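Putative uronate isomerase (Thermotoga maritima, PDB 4NAR) is of unproven function but may have lactate racemase activity. Local coordinates at residues A[31-36]-A[140-145]; A[144-149]-A[217-222]; A[161-166]-A[243-248]. One frame throughout, in Å; residues are numbered along the deposited sequence.

Interaction 1. Residues A[31-36]-A[140-145]; sequences KVLVVH and EDFDAI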
ATOM      1  N   LYS A  31       0.790 -29.219   2.216  1.00 28.43           N
ATOM      2  CA  LYS A  31       0.442 -28.080   1.357  1.00 27.92           C
ATOM      3  C   LYS A  31       0.362 -26.770   2.164  1.00 24.58           C
ATOM      4  O   LYS A  31      -0.424 -26.657   3.116  1.00 20.58           O
ATOM      5  CB  LYS A  31      -0.909 -28.332   0.678  1.00 37.53           C
ATOM      6  CG  LYS A  31      -0.865 -28.788  -0.772  1.00 43.46           C
ATOM      7  CD  LYS A  31      -1.715 -27.832  -1.615  1.00 51.99           C
ATOM      8  CE  LYS A  31      -2.507 -28.534  -2.711  1.00 56.51           C
ATOM      9  NZ  LYS A  31      -3.364 -27.534  -3.439  1.00 52.53           N
ATOM     10  N   VAL A  32       1.157 -25.782   1.759  1.00 25.39           N
ATOM     11  CA  VAL A  32       1.242 -24.498   2.443  1.00 20.22           C
ATOM     12  C   VAL A  32       1.092 -23.339   1.441  1.00 23.14           C
ATOM     13  O   VAL A  32       1.480 -23.464   0.279  1.00 16.49           O
ATOM     14  CB  VAL A  32       2.601 -24.406   3.179  1.00 27.26           C
ATOM     15  CG1 VAL A  32       3.275 -23.056   2.990  1.00 30.90           C
ATOM     16  CG2 VAL A  32       2.447 -24.758   4.650  1.00 28.52           C
ATOM     17  N   LEU A  33       0.515 -22.219   1.881  1.00 22.45           N
ATOM     18  CA  LEU A  33       0.423 -21.024   1.040  1.00 20.71           C
ATOM     19  C   LEU A  33       1.088 -19.836   1.721  1.00 21.28           C
ATOM     20  O   LEU A  33       0.814 -19.543   2.903  1.00 23.00           O
ATOM     21  CB  LEU A  33      -1.042 -20.679   0.723  1.00 13.47           C
ATOM     22  CG  LEU A  33      -1.336 -19.399  -0.082  1.00 18.79           C
ATOM     23  CD1 LEU A  33      -0.702 -19.454  -1.470  1.00 14.45           C
ATOM     24  CD2 LEU A  33      -2.834 -19.142  -0.204  1.00 15.75           C
ATOM     25  N   VAL A  34       1.956 -19.147   0.978  1.00 16.68           N
ATOM     26  CA  VAL A  34       2.571 -17.929   1.482  1.00 13.02           C
ATOM     27  C   VAL A  34       2.112 -16.736   0.657  1.00 15.61           C
ATOM     28  O   VAL A  34       2.414 -16.630  -0.541  1.00 17.54           O
ATOM     29  CB  VAL A  34       4.128 -18.005   1.514  1.00 23.13           C
ATOM     30  CG1 VAL A  34       4.729 -16.667   1.980  1.00 16.43           C
ATOM     31  CG2 VAL A  34       4.587 -19.138   2.416  1.00 13.96           C
ATOM     32  N   VAL A  35       1.369 -15.846   1.311  1.00 16.05           N
ATOM     33  CA  VAL A  35       0.928 -14.589   0.718  1.00 19.10           C
ATOM     34  C   VAL A  35       1.944 -13.503   1.110  1.00 23.22           C
ATOM     35  O   VAL A  35       2.249 -13.329   2.302  1.00 19.74           O
ATOM     36  CB  VAL A  35      -0.518 -14.230   1.179  1.00 11.42           C
ATOM     37  CG1 VAL A  35      -0.970 -12.915   0.568  1.00 11.08           C
ATOM     38  CG2 VAL A  35      -1.503 -15.350   0.799  1.00 11.62           C
ATOM     39  N   HIS A  36       2.480 -12.793   0.111  1.00 19.86           N
ATOM     40  CA  HIS A  36       3.584 -11.853   0.324  1.00 18.75           C
ATOM     41  C   HIS A  36       3.349 -10.527  -0.394  1.00 18.15           C
ATOM     42  O   HIS A  36       2.490 -10.433  -1.280  1.00 16.33           O
ATOM     43  CB  HIS A  36       4.914 -12.453  -0.173  1.00 17.52           C
ATOM     44  CG  HIS A  36       4.875 -12.890  -1.614  1.00 17.48           C
ATOM     45  ND1 HIS A  36       5.161 -12.040  -2.658  1.00 18.16           N
ATOM     46  CD2 HIS A  36       4.565 -14.089  -2.169  1.00 12.51           C
ATOM     47  CE1 HIS A  36       5.024 -12.695  -3.804  1.00 15.83           C
ATOM     48  NE2 HIS A  36       4.667 -13.935  -3.535  1.00 19.60           N
ATOM     49  N   GLU A 140      -8.561 -23.168  -0.852  1.00 22.72           N
ATOM     50  CA  GLU A 140      -8.143 -24.502  -1.286  1.00 29.99           C
ATOM     51  C   GLU A 140      -7.626 -25.330  -0.105  1.00 28.91           C
ATOM     52  O   GLU A 140      -7.579 -24.835   1.024  1.00 26.75           O
ATOM     53  CB  GLU A 140      -7.094 -24.397  -2.389  1.00 26.27           C
ATOM     54  CG  GLU A 140      -7.379 -23.232  -3.308  1.00 30.03           C
ATOM     55  CD  GLU A 140      -7.178 -23.570  -4.763  1.00 42.77           C
ATOM     56  OE1 GLU A 140      -6.338 -24.458  -5.051  1.00 49.35           O
ATOM     57  OE2 GLU A 140      -7.865 -22.949  -5.611  1.00 44.72           O
ATOM     58  N   ASP A 141      -7.255 -26.583  -0.361  1.00 26.29           N
ATOM     59  CA  ASP A 141      -6.838 -27.484   0.718  1.00 31.98           C
ATOM     60  C   ASP A 141      -5.447 -27.174   1.296  1.00 32.42           C
ATOM     61  O   ASP A 141      -4.530 -27.994   1.197  1.00 38.26           O
ATOM     62  CB  ASP A 141      -6.914 -28.952   0.257  1.00 47.61           C
ATOM     63  CG  ASP A 141      -6.116 -29.217  -1.035  1.00 71.25           C
ATOM     64  OD1 ASP A 141      -5.547 -28.258  -1.611  1.00 76.33           O
ATOM     65  OD2 ASP A 141      -6.068 -30.392  -1.485  1.00 81.74           O
ATOM     66  N   PHE A 142      -5.279 -26.006   1.910  1.00 28.78           N
ATOM     67  CA  PHE A 142      -3.998 -25.704   2.553  1.00 26.93           C
ATOM     68  C   PHE A 142      -4.007 -26.067   4.030  1.00 28.33           C
ATOM     69  O   PHE A 142      -5.032 -25.960   4.700  1.00 33.94           O
ATOM     70  CB  PHE A 142      -3.583 -24.239   2.354  1.00 25.72           C
ATOM     71  CG  PHE A 142      -3.171 -23.920   0.944  1.00 25.89           C
ATOM     72  CD1 PHE A 142      -1.995 -24.454   0.412  1.00 16.11           C
ATOM     73  CD2 PHE A 142      -3.971 -23.108   0.138  1.00 25.98           C
ATOM     74  CE1 PHE A 142      -1.616 -24.187  -0.908  1.00 22.86           C
ATOM     75  CE2 PHE A 142      -3.602 -22.825  -1.193  1.00 27.03           C
ATOM     76  CZ  PHE A 142      -2.422 -23.365  -1.715  1.00 26.68           C
ATOM     77  N   ASP A 143      -2.861 -26.514   4.531  1.00 27.80           N
ATOM     78  CA  ASP A 143      -2.743 -26.842   5.945  1.00 28.91           C
ATOM     79  C   ASP A 143      -2.398 -25.593   6.747  1.00 26.44           C
ATOM     80  O   ASP A 143      -2.734 -25.486   7.929  1.00 30.00           O
ATOM     81  CB  ASP A 143      -1.685 -27.927   6.159  1.00 29.42           C
ATOM     82  CG  ASP A 143      -2.085 -29.258   5.549  1.00 41.33           C
ATOM     83  OD1 ASP A 143      -1.263 -29.832   4.791  1.00 42.75           O
ATOM     84  OD2 ASP A 143      -3.219 -29.725   5.829  1.00 43.47           O
ATOM     85  N   ALA A 144      -1.713 -24.655   6.103  1.00 18.50           N
ATOM     86  CA  ALA A 144      -1.399 -23.386   6.736  1.00 20.36           C
ATOM     87  C   ALA A 144      -1.241 -22.311   5.682  1.00 21.93           C
ATOM     88  O   ALA A 144      -0.784 -22.576   4.556  1.00 24.93           O
ATOM     89  CB  ALA A 144      -0.142 -23.485   7.592  1.00 15.07           C
ATOM     90  N   ILE A 145      -1.648 -21.100   6.050  1.00 17.81           N
ATOM     91  CA  ILE A 145      -1.470 -19.944   5.196  1.00 15.96           C
ATOM     92  C   ILE A 145      -0.717 -18.889   5.989  1.00 18.21           C
ATOM     93  O   ILE A 145      -1.143 -18.498   7.083  1.00 18.70           O
ATOM     94  CB  ILE A 145      -2.804 -19.371   4.741  1.00 12.85           C
ATOM     95  CG1 ILE A 145      -3.658 -20.474   4.112  1.00 19.13           C
ATOM     96  CG2 ILE A 145      -2.562 -18.247   3.738  1.00 15.53           C
ATOM     97  CD1 ILE A 145      -4.950 -19.969   3.478  1.00 18.02           C
TER
HETATM   98  O   HOH W   1      -3.396 -25.547  -5.692  1.00 39.30           O
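K31 meets the turn leading into strand 144-150 with its backbone and its ammonium group alike. K31 O accepts a nearly straight bond from D143 N (2.8 Å, 168°). Its own N-H makes only a weak bond, K31 N to D143 OD1 at 3.3 Å; the stronger partner of that carboxylate oxygen is the backbone N of K30, so one aspartate oxygen receives two successive N-H groups. In K31, bends at chi2 and chi3 place CD and CE, and with chi4 extended (177°) NZ forms a salt bridge to D141 OD1 (2.9 Å) on its syn lone pair. D141 is the centre of an inverse gamma turn, closed by F142 N bonding to E140 O. A water accepts from K31 NZ at 3.0 Å and donates to E140 OE1, linking the second carboxylate at one remove. The ammonium also lies off-centre beyond one face of the F142 ring; over the centre of the opposite face sits L33 CB, 3.6 Å from the ring centroid. Further on, regular parallel pairing begins: L33 N donates to A144 O (3.0 Å), and the L33 and I145 side chains lie side by side, L33 CD2 4.1 Å from I145 CG2. Carboxylates thus answer the lysine and the backbone N-H groups where the pairing starts, an environment that would be expected to keep K31 protonated, while apolar contacts take over inward.

Interaction 2. Residues A[144-149]-A[217-222]; sequences AIFFIN and RSFTLN
A144-N149 and R217-N222 are neighbouring parallel strands in the seven-stranded mixed sheet of this protein, matched residue for residue, with axes 16° apart. Backbone bonds alternate from one strand to the other: I145 N to R217 O, F219 N to I145 O, F147 N to F219 O, L221 N to F147 O. The last of the series, N149 N to L221 O at 3.0 Å, is more bent (146°), its donor standing above the carbonyl plane. On the face bearing A144, F146 and I148, the rings of F146 and F219 point the same way, nearly parallel but slid so far that they barely overlap; they meet through F146 CE2 and F219 CD2 at 3.5 Å. L221 CD1 comes to the edge of the F146 ring and lies 3.9 Å from F146 CB, while A144 CB approaches the rim of F219 at CE2 (4.1 Å). L52, L56 and V48 of helix 45-58 pack on this side. The other face is more polar. F147 turns a ring edge to the backbone, with CD2 3.2 Å from F219 O. In N149, CG lies between the backbone N and carbonyl carbon (chi1 52°), which directs it toward strand 217-227; ND2 donates to T220 OG1 (3.0 Å), with the hydroxyl oxygen close to the amide plane. N149 OD1 accepts from G162 N, whereas N222, whose amide is strongly turned against that of N149, sends OD1 to T151. Helix 241-259 covers this side through F245, A248 and A252. Parallel strands joined by a connection about half helical, with helices on both faces, are typical of a three-layer alpha/beta sandwich, and the acetate about 3 Å from the N149 side chain lies near the C-terminal end of its strand.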
ATOM      1  N   ALA A 144      -1.713 -24.655   6.103  1.00 18.50           N
ATOM      2  CA  ALA A 144      -1.399 -23.386   6.736  1.00 20.36           C
ATOM      3  C   ALA A 144      -1.241 -22.311   5.682  1.00 21.93           C
ATOM      4  O   ALA A 144      -0.784 -22.576   4.556  1.00 24.93           O
ATOM      5  CB  ALA A 144      -0.142 -23.485   7.592  1.00 15.07           C
ATOM      6  N   ILE A 145      -1.648 -21.100   6.050  1.00 17.81           N
ATOM      7  CA  ILE A 145      -1.470 -19.944   5.196  1.00 15.96           C
ATOM      8  C   ILE A 145      -0.717 -18.889   5.989  1.00 18.21           C
ATOM      9  O   ILE A 145      -1.143 -18.498   7.083  1.00 18.70           O
ATOM     10  CB  ILE A 145      -2.804 -19.371   4.741  1.00 12.85           C
ATOM     11  CG1 ILE A 145      -3.658 -20.474   4.112  1.00 19.13           C
ATOM     12  CG2 ILE A 145      -2.562 -18.247   3.738  1.00 15.53           C
ATOM     13  CD1 ILE A 145      -4.950 -19.969   3.478  1.00 18.02           C
ATOM     14  N   PHE A 146       0.401 -18.434   5.434  1.00 19.60           N
ATOM     15  CA  PHE A 146       1.269 -17.486   6.109  1.00 15.65           C
ATOM     16  C   PHE A 146       1.212 -16.181   5.362  1.00 15.50           C
ATOM     17  O   PHE A 146       1.522 -16.121   4.178  1.00 22.72           O
ATOM     18  CB  PHE A 146       2.697 -18.013   6.098  1.00 19.31           C
ATOM     19  CG  PHE A 146       2.824 -19.394   6.675  1.00 19.69           C
ATOM     20  CD1 PHE A 146       2.848 -20.504   5.846  1.00 21.67           C
ATOM     21  CD2 PHE A 146       2.903 -19.583   8.056  1.00 19.72           C
ATOM     22  CE1 PHE A 146       2.961 -21.789   6.379  1.00 25.96           C
ATOM     23  CE2 PHE A 146       3.011 -20.856   8.593  1.00 18.07           C
ATOM     24  CZ  PHE A 146       3.044 -21.963   7.752  1.00 20.47           C
ATOM     25  N   PHE A 147       0.792 -15.133   6.042  1.00 17.81           N
ATOM     26  CA  PHE A 147       0.734 -13.830   5.415  1.00 19.15           C
ATOM     27  C   PHE A 147       1.909 -12.998   5.952  1.00 18.55           C
ATOM     28  O   PHE A 147       1.897 -12.580   7.117  1.00 22.67           O
ATOM     29  CB  PHE A 147      -0.577 -13.125   5.765  1.00 11.47           C
ATOM     30  CG  PHE A 147      -1.826 -13.850   5.311  1.00 19.45           C
ATOM     31  CD1 PHE A 147      -2.504 -13.443   4.160  1.00 16.24           C
ATOM     32  CD2 PHE A 147      -2.354 -14.914   6.061  1.00 20.80           C
ATOM     33  CE1 PHE A 147      -3.685 -14.096   3.748  1.00 16.84           C
ATOM     34  CE2 PHE A 147      -3.522 -15.569   5.660  1.00 13.39           C
ATOM     35  CZ  PHE A 147      -4.193 -15.155   4.508  1.00 16.15           C
ATOM     36  N   ILE A 148       2.920 -12.768   5.120  1.00 17.45           N
ATOM     37  CA  ILE A 148       4.041 -11.921   5.516  1.00 17.00           C
ATOM     38  C   ILE A 148       3.709 -10.495   5.077  1.00 18.13           C
ATOM     39  O   ILE A 148       3.789 -10.142   3.888  1.00 16.35           O
ATOM     40  CB  ILE A 148       5.369 -12.381   4.869  1.00 17.00           C
ATOM     41  CG1 ILE A 148       5.575 -13.886   5.096  1.00 21.08           C
ATOM     42  CG2 ILE A 148       6.540 -11.574   5.422  1.00 24.00           C
ATOM     43  CD1 ILE A 148       6.766 -14.472   4.343  1.00 22.19           C
ATOM     44  N   ASN A 149       3.305  -9.668   6.032  1.00 18.89           N
ATOM     45  CA  ASN A 149       2.889  -8.307   5.705  1.00 17.36           C
ATOM     46  C   ASN A 149       3.823  -7.294   6.377  1.00 12.62           C
ATOM     47  O   ASN A 149       4.665  -7.670   7.190  1.00 17.76           O
ATOM     48  CB  ASN A 149       1.431  -8.106   6.136  1.00 17.28           C
ATOM     49  CG  ASN A 149       1.192  -8.508   7.600  1.00 19.57           C
ATOM     50  OD1 ASN A 149       1.160  -7.647   8.483  1.00 21.28           O
ATOM     51  ND2 ASN A 149       1.012  -9.819   7.854  1.00 16.38           N
ATOM     52  N   ARG A 217      -5.073 -23.223   9.020  1.00 22.83           N
ATOM     53  CA  ARG A 217      -4.610 -22.314  10.074  1.00 23.80           C
ATOM     54  C   ARG A 217      -3.950 -21.095   9.420  1.00 22.62           C
ATOM     55  O   ARG A 217      -3.154 -21.248   8.486  1.00 22.96           O
ATOM     56  CB  ARG A 217      -3.593 -23.001  10.990  1.00 26.06           C
ATOM     57  CG  ARG A 217      -4.133 -24.189  11.794  1.00 24.60           C
ATOM     58  CD  ARG A 217      -3.046 -24.734  12.726  1.00 33.61           C
ATOM     59  NE  ARG A 217      -2.673 -23.766  13.762  1.00 35.33           N
ATOM     60  CZ  ARG A 217      -1.695 -23.947  14.649  1.00 33.37           C
ATOM     61  NH1 ARG A 217      -0.967 -25.065  14.626  1.00 31.95           N
ATOM     62  NH2 ARG A 217      -1.443 -23.003  15.556  1.00 29.24           N
ATOM     63  N   SER A 218      -4.268 -19.897   9.908  1.00 23.53           N
ATOM     64  CA  SER A 218      -3.790 -18.655   9.285  1.00 20.69           C
ATOM     65  C   SER A 218      -2.820 -17.858  10.148  1.00 23.90           C
ATOM     66  O   SER A 218      -3.145 -17.491  11.277  1.00 24.55           O
ATOM     67  CB  SER A 218      -4.973 -17.741   8.969  1.00 23.41           C
ATOM     68  OG  SER A 218      -5.692 -18.249   7.868  1.00 40.79           O
ATOM     69  N   PHE A 219      -1.657 -17.521   9.608  1.00 20.77           N
ATOM     70  CA  PHE A 219      -0.703 -16.768  10.402  1.00 16.81           C
ATOM     71  C   PHE A 219      -0.415 -15.408   9.835  1.00 16.86           C
ATOM     72  O   PHE A 219      -0.379 -15.216   8.622  1.00 21.66           O
ATOM     73  CB  PHE A 219       0.583 -17.569  10.594  1.00 19.85           C
ATOM     74  CG  PHE A 219       0.341 -18.903  11.236  1.00 17.14           C
ATOM     75  CD1 PHE A 219       0.208 -19.005  12.621  1.00 19.08           C
ATOM     76  CD2 PHE A 219       0.156 -20.044  10.457  1.00 20.88           C
ATOM     77  CE1 PHE A 219      -0.062 -20.239  13.228  1.00 23.66           C
ATOM     78  CE2 PHE A 219      -0.117 -21.291  11.056  1.00 28.59           C
ATOM     79  CZ  PHE A 219      -0.229 -21.384  12.444  1.00 23.13           C
ATOM     80  N   THR A 220      -0.251 -14.451  10.731  1.00 21.85           N
ATOM     81  CA  THR A 220       0.249 -13.154  10.339  1.00 18.21           C
ATOM     82  C   THR A 220       1.687 -13.027  10.811  1.00 17.31           C
ATOM     83  O   THR A 220       2.023 -13.354  11.959  1.00 20.84           O
ATOM     84  CB  THR A 220      -0.605 -11.984  10.885  1.00 18.38           C
ATOM     85  OG1 THR A 220       0.029 -10.747  10.538  1.00 24.18           O
ATOM     86  CG2 THR A 220      -0.775 -12.058  12.424  1.00 12.92           C
ATOM     87  N   LEU A 221       2.543 -12.604   9.896  1.00 16.46           N
ATOM     88  CA  LEU A 221       3.935 -12.340  10.204  1.00 16.43           C
ATOM     89  C   LEU A 221       4.132 -10.870   9.824  1.00 17.43           C
ATOM     90  O   LEU A 221       4.422 -10.543   8.667  1.00 18.49           O
ATOM     91  CB  LEU A 221       4.843 -13.300   9.418  1.00 25.23           C
ATOM     92  CG  LEU A 221       4.568 -14.791   9.694  1.00 20.93           C
ATOM     93  CD1 LEU A 221       3.480 -15.364   8.795  1.00 26.21           C
ATOM     94  CD2 LEU A 221       5.831 -15.641   9.587  1.00 17.28           C
ATOM     95  N   ASN A 222       3.904  -9.995  10.804  1.00 16.33           N
ATOM     96  CA  ASN A 222       3.793  -8.557  10.591  1.00 14.61           C
ATOM     97  C   ASN A 222       5.153  -7.877  10.845  1.00 16.97           C
ATOM     98  O   ASN A 222       5.620  -7.770  11.987  1.00 13.75           O
ATOM     99  CB  ASN A 222       2.702  -7.993  11.514  1.00 14.39           C
ATOM    100  CG  ASN A 222       2.219  -6.600  11.095  1.00 24.30           C
ATOM    101  OD1 ASN A 222       2.948  -5.836  10.440  1.00 27.91           O
ATOM    102  ND2 ASN A 222       0.975  -6.267  11.466  1.00 12.38           N
TER

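Interaction 3. Residues A[161-166]-A[243-248]; sequences GGLKIV and EGFLRA. With ACT (acetate ion), chain E; SO4 (sulfate ion), chain C.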
ATOM      1  N   GLY A 161      -0.094  -3.098   6.503  1.00 18.31           N
ATOM      2  CA  GLY A 161       0.121  -4.303   7.289  1.00 17.93           C
ATOM      3  C   GLY A 161      -1.158  -4.928   7.804  1.00 15.80           C
ATOM      4  O   GLY A 161      -2.265  -4.436   7.538  1.00 14.13           O
ATOM      5  N   GLY A 162      -1.009  -6.011   8.556  1.00 18.10           N
ATOM      6  CA  GLY A 162      -2.168  -6.766   8.990  1.00 25.49           C
ATOM      7  C   GLY A 162      -3.092  -7.120   7.832  1.00 22.66           C
ATOM      8  O   GLY A 162      -2.635  -7.553   6.762  1.00 12.00           O
ATOM      9  N   LEU A 163      -4.393  -6.914   8.037  1.00 19.69           N
ATOM     10  CA  LEU A 163      -5.380  -7.328   7.045  1.00 15.51           C
ATOM     11  C   LEU A 163      -5.303  -6.541   5.724  1.00 19.31           C
ATOM     12  O   LEU A 163      -5.986  -6.885   4.749  1.00 18.97           O
ATOM     13  CB  LEU A 163      -6.782  -7.277   7.654  1.00 13.86           C
ATOM     14  CG  LEU A 163      -6.948  -8.330   8.757  1.00 16.96           C
ATOM     15  CD1 LEU A 163      -8.206  -8.057   9.610  1.00 15.35           C
ATOM     16  CD2 LEU A 163      -6.984  -9.743   8.126  1.00 11.39           C
ATOM     17  N   LYS A 164      -4.461  -5.508   5.669  1.00 13.90           N
ATOM     18  CA  LYS A 164      -4.309  -4.793   4.410  1.00 18.86           C
ATOM     19  C   LYS A 164      -3.720  -5.720   3.326  1.00 25.24           C
ATOM     20  O   LYS A 164      -3.963  -5.540   2.126  1.00 20.87           O
ATOM     21  CB  LYS A 164      -3.469  -3.519   4.552  1.00 21.91           C
ATOM     22  CG  LYS A 164      -3.634  -2.587   3.336  1.00 25.13           C
ATOM     23  CD  LYS A 164      -2.380  -1.733   3.050  1.00 28.29           C
ATOM     24  CE  LYS A 164      -2.592  -0.758   1.860  1.00 31.06           C
ATOM     25  NZ  LYS A 164      -2.162  -1.340   0.537  1.00 32.65           N
ATOM     26  N   ILE A 165      -2.963  -6.728   3.750  1.00 20.23           N
ATOM     27  CA  ILE A 165      -2.465  -7.699   2.802  1.00 16.11           C
ATOM     28  C   ILE A 165      -3.596  -8.538   2.186  1.00 18.08           C
ATOM     29  O   ILE A 165      -3.458  -9.044   1.068  1.00 19.43           O
ATOM     30  CB  ILE A 165      -1.398  -8.609   3.424  1.00 20.30           C
ATOM     31  CG1 ILE A 165      -0.734  -9.461   2.331  1.00 18.71           C
ATOM     32  CG2 ILE A 165      -2.000  -9.481   4.515  1.00 14.47           C
ATOM     33  CD1 ILE A 165       0.629 -10.025   2.729  1.00 20.82           C
ATOM     34  N   VAL A 166      -4.715  -8.691   2.895  1.00 15.82           N
ATOM     35  CA  VAL A 166      -5.846  -9.400   2.312  1.00 15.16           C
ATOM     36  C   VAL A 166      -6.635  -8.436   1.415  1.00 17.47           C
ATOM     37  O   VAL A 166      -6.918  -8.741   0.251  1.00 18.66           O
ATOM     38  CB  VAL A 166      -6.780  -9.995   3.391  1.00 26.06           C
ATOM     39  CG1 VAL A 166      -7.952 -10.724   2.725  1.00 22.86           C
ATOM     40  CG2 VAL A 166      -6.012 -10.929   4.331  1.00 10.82           C
ATOM     41  N   GLU A 243      -8.144 -12.532  14.886  1.00 17.59           N
ATOM     42  CA  GLU A 243      -7.816 -11.744  16.081  1.00 23.95           C
ATOM     43  C   GLU A 243      -6.312 -11.514  16.191  1.00 20.36           C
ATOM     44  O   GLU A 243      -5.867 -10.487  16.727  1.00 23.22           O
ATOM     45  CB  GLU A 243      -8.319 -12.428  17.366  1.00 25.51           C
ATOM     46  CG  GLU A 243      -9.820 -12.639  17.428  1.00 30.70           C
ATOM     47  CD  GLU A 243     -10.595 -11.331  17.633  1.00 38.94           C
ATOM     48  OE1 GLU A 243      -9.942 -10.265  17.840  1.00 34.95           O
ATOM     49  OE2 GLU A 243     -11.859 -11.374  17.591  1.00 28.98           O
ATOM     50  N   GLY A 244      -5.533 -12.479  15.703  1.00 17.70           N
ATOM     51  CA  GLY A 244      -4.092 -12.345  15.694  1.00 17.49           C
ATOM     52  C   GLY A 244      -3.657 -11.203  14.797  1.00 22.11           C
ATOM     53  O   GLY A 244      -2.736 -10.436  15.145  1.00 24.08           O
ATOM     54  N   PHE A 245      -4.314 -11.093  13.642  1.00 18.36           N
ATOM     55  CA  PHE A 245      -3.991 -10.060  12.669  1.00 18.46           C
ATOM     56  C   PHE A 245      -4.177  -8.695  13.319  1.00 25.71           C
ATOM     57  O   PHE A 245      -3.341  -7.798  13.160  1.00 26.39           O
ATOM     58  CB  PHE A 245      -4.917 -10.167  11.461  1.00 17.36           C
ATOM     59  CG  PHE A 245      -4.299 -10.835  10.272  1.00 23.97           C
ATOM     60  CD1 PHE A 245      -4.474 -12.200  10.044  1.00 29.30           C
ATOM     61  CD2 PHE A 245      -3.558 -10.089   9.355  1.00 26.81           C
ATOM     62  CE1 PHE A 245      -3.907 -12.808   8.933  1.00 26.22           C
ATOM     63  CE2 PHE A 245      -2.989 -10.693   8.232  1.00 20.30           C
ATOM     64  CZ  PHE A 245      -3.172 -12.046   8.017  1.00 22.34           C
ATOM     65  N   LEU A 246      -5.294  -8.553  14.035  1.00 22.44           N
ATOM     66  CA  LEU A 246      -5.619  -7.336  14.781  1.00 22.64           C
ATOM     67  C   LEU A 246      -4.562  -6.980  15.841  1.00 20.85           C
ATOM     68  O   LEU A 246      -4.109  -5.836  15.905  1.00 25.72           O
ATOM     69  CB  LEU A 246      -7.015  -7.464  15.414  1.00 17.03           C
ATOM     70  CG  LEU A 246      -8.198  -6.905  14.599  1.00 26.38           C
ATOM     71  CD1 LEU A 246      -7.955  -6.951  13.093  1.00 20.24           C
ATOM     72  CD2 LEU A 246      -9.517  -7.616  14.928  1.00 27.24           C
ATOM     73  N   ARG A 247      -4.168  -7.957  16.660  1.00 20.06           N
ATOM     74  CA  ARG A 247      -3.149  -7.734  17.696  1.00 20.51           C
ATOM     75  C   ARG A 247      -1.784  -7.334  17.110  1.00 23.88           C
ATOM     76  O   ARG A 247      -1.191  -6.328  17.511  1.00 21.07           O
ATOM     77  CB  ARG A 247      -2.973  -8.989  18.558  1.00 16.68           C
ATOM     78  CG  ARG A 247      -4.154  -9.309  19.488  1.00 21.39           C
ATOM     79  CD  ARG A 247      -3.794 -10.462  20.435  1.00 21.78           C
ATOM     80  NE  ARG A 247      -3.603 -11.707  19.693  1.00 17.47           N
ATOM     81  CZ  ARG A 247      -4.571 -12.595  19.476  1.00 20.84           C
ATOM     82  NH1 ARG A 247      -5.790 -12.383  19.966  1.00 20.30           N
ATOM     83  NH2 ARG A 247      -4.326 -13.700  18.781  1.00 19.90           N
ATOM     84  N   ALA A 248      -1.298  -8.142  16.166  1.00 25.10           N
ATOM     85  CA  ALA A 248      -0.011  -7.899  15.511  1.00 21.97           C
ATOM     86  C   ALA A 248       0.030  -6.536  14.825  1.00 20.15           C
ATOM     87  O   ALA A 248       1.055  -5.831  14.895  1.00 21.02           O
ATOM     88  CB  ALA A 248       0.317  -9.022  14.512  1.00 13.59           C
TER
HETATM   89  C   ACT E 504       0.590  -4.967   3.157  1.00 20.89           C
HETATM   90  O   ACT E 504       0.048  -3.924   3.566  1.00 31.92           O
HETATM   91  OXT ACT E 504       1.329  -5.520   3.990  1.00 16.88           O
HETATM   92  CH3 ACT E 504       0.357  -5.489   1.764  1.00 37.02           C
HETATM   93  S   SO4 C 502       0.912   0.011  -0.796  1.00 48.68           S
HETATM   94  O1  SO4 C 502       0.589  -0.588   0.516  1.00 44.25           O
HETATM   95  O2  SO4 C 502       1.089  -1.059  -1.795  1.00 52.22           O
HETATM   96  O3  SO4 C 502      -0.145   0.919  -1.271  1.00 38.65           O
HETATM   97  O4  SO4 C 502       2.166   0.755  -0.638  1.00 60.25           O
HETATM   98  O   HOH W   2      -4.950  -6.124  10.773  1.00 14.09           O
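L163 and F245 provide the main apolar contact between the loop 161-166 and helix 241-259. L163 CD2 lies over one face of the F245 ring, offset toward the rim and 3.8 Å from the centroid, a CH-pi contact. The other branch of the same leucine, CD1, reaches L246 CD1 at 3.7 Å, so the fork spans two consecutive helix residues. At the edge of the ring the loop supplies I165 CG2, 4.0 Å from F245 CE2, its side chain crossing the phenylalanine at about a right angle. Backbone also borders this edge: G162 CA lies in the ring plane, and G162 C is 3.4 Å from F245 CD2. Beyond the loop, the ring meets F147 edge-to-face and also F211, and L163 packs on helix 198-213, which places the contact where two helices and the mixed sheet come together.

The loop holds its form through a short 3-10 turn, with K164 N bonded to G161 O at 3.1 Å and I165 N to G162 O. G161 and G162 enter it with positive phi (96° and 51°), values readily accessible to glycine. Polar contact between loop and helix runs through a water, which accepts from L163 N at 2.9 Å and donates weakly to F245 O.

Hydrogen bonds to bound anions lie on another side of the loop. G161 N donates to acetate O at 3.1 Å, and that ion is also bonded by R41 and G150 N. The K164 side chain leaves the backbone away from the helix; it bends at chi4 (-92°), and NZ bonds sulfate O1 at 2.9 Å, an ion gripped in addition by R41 and H154. Both anions probably come from the crystallisation liquor; R41 bonds both.

Overall arrangement
Strand 144-150 joins interactions 1 and 2, whose centres are about 9 Å apart: A144 and I145 belong to both, and L33 O accepts a hydrogen bond from F146 N (2.8 Å) on the edge of the strand facing 31-36. Interaction 3 lies about 9 Å from interaction 2, centre to centre, and packs on the same sheet. There N149 OD1 accepts from G162 N at 2.7 Å, while F147 CG stands 3.5 Å from F245 CZ. Interactions 1 and 3, about 16 Å apart by centres, touch lightly where I165 CD1 meets V35 O at 3.7 Å. The acetate, probably from the crystallisation liquor, is bordered by N149 and the loop 161-166 and may mark a pocket at the strand ends.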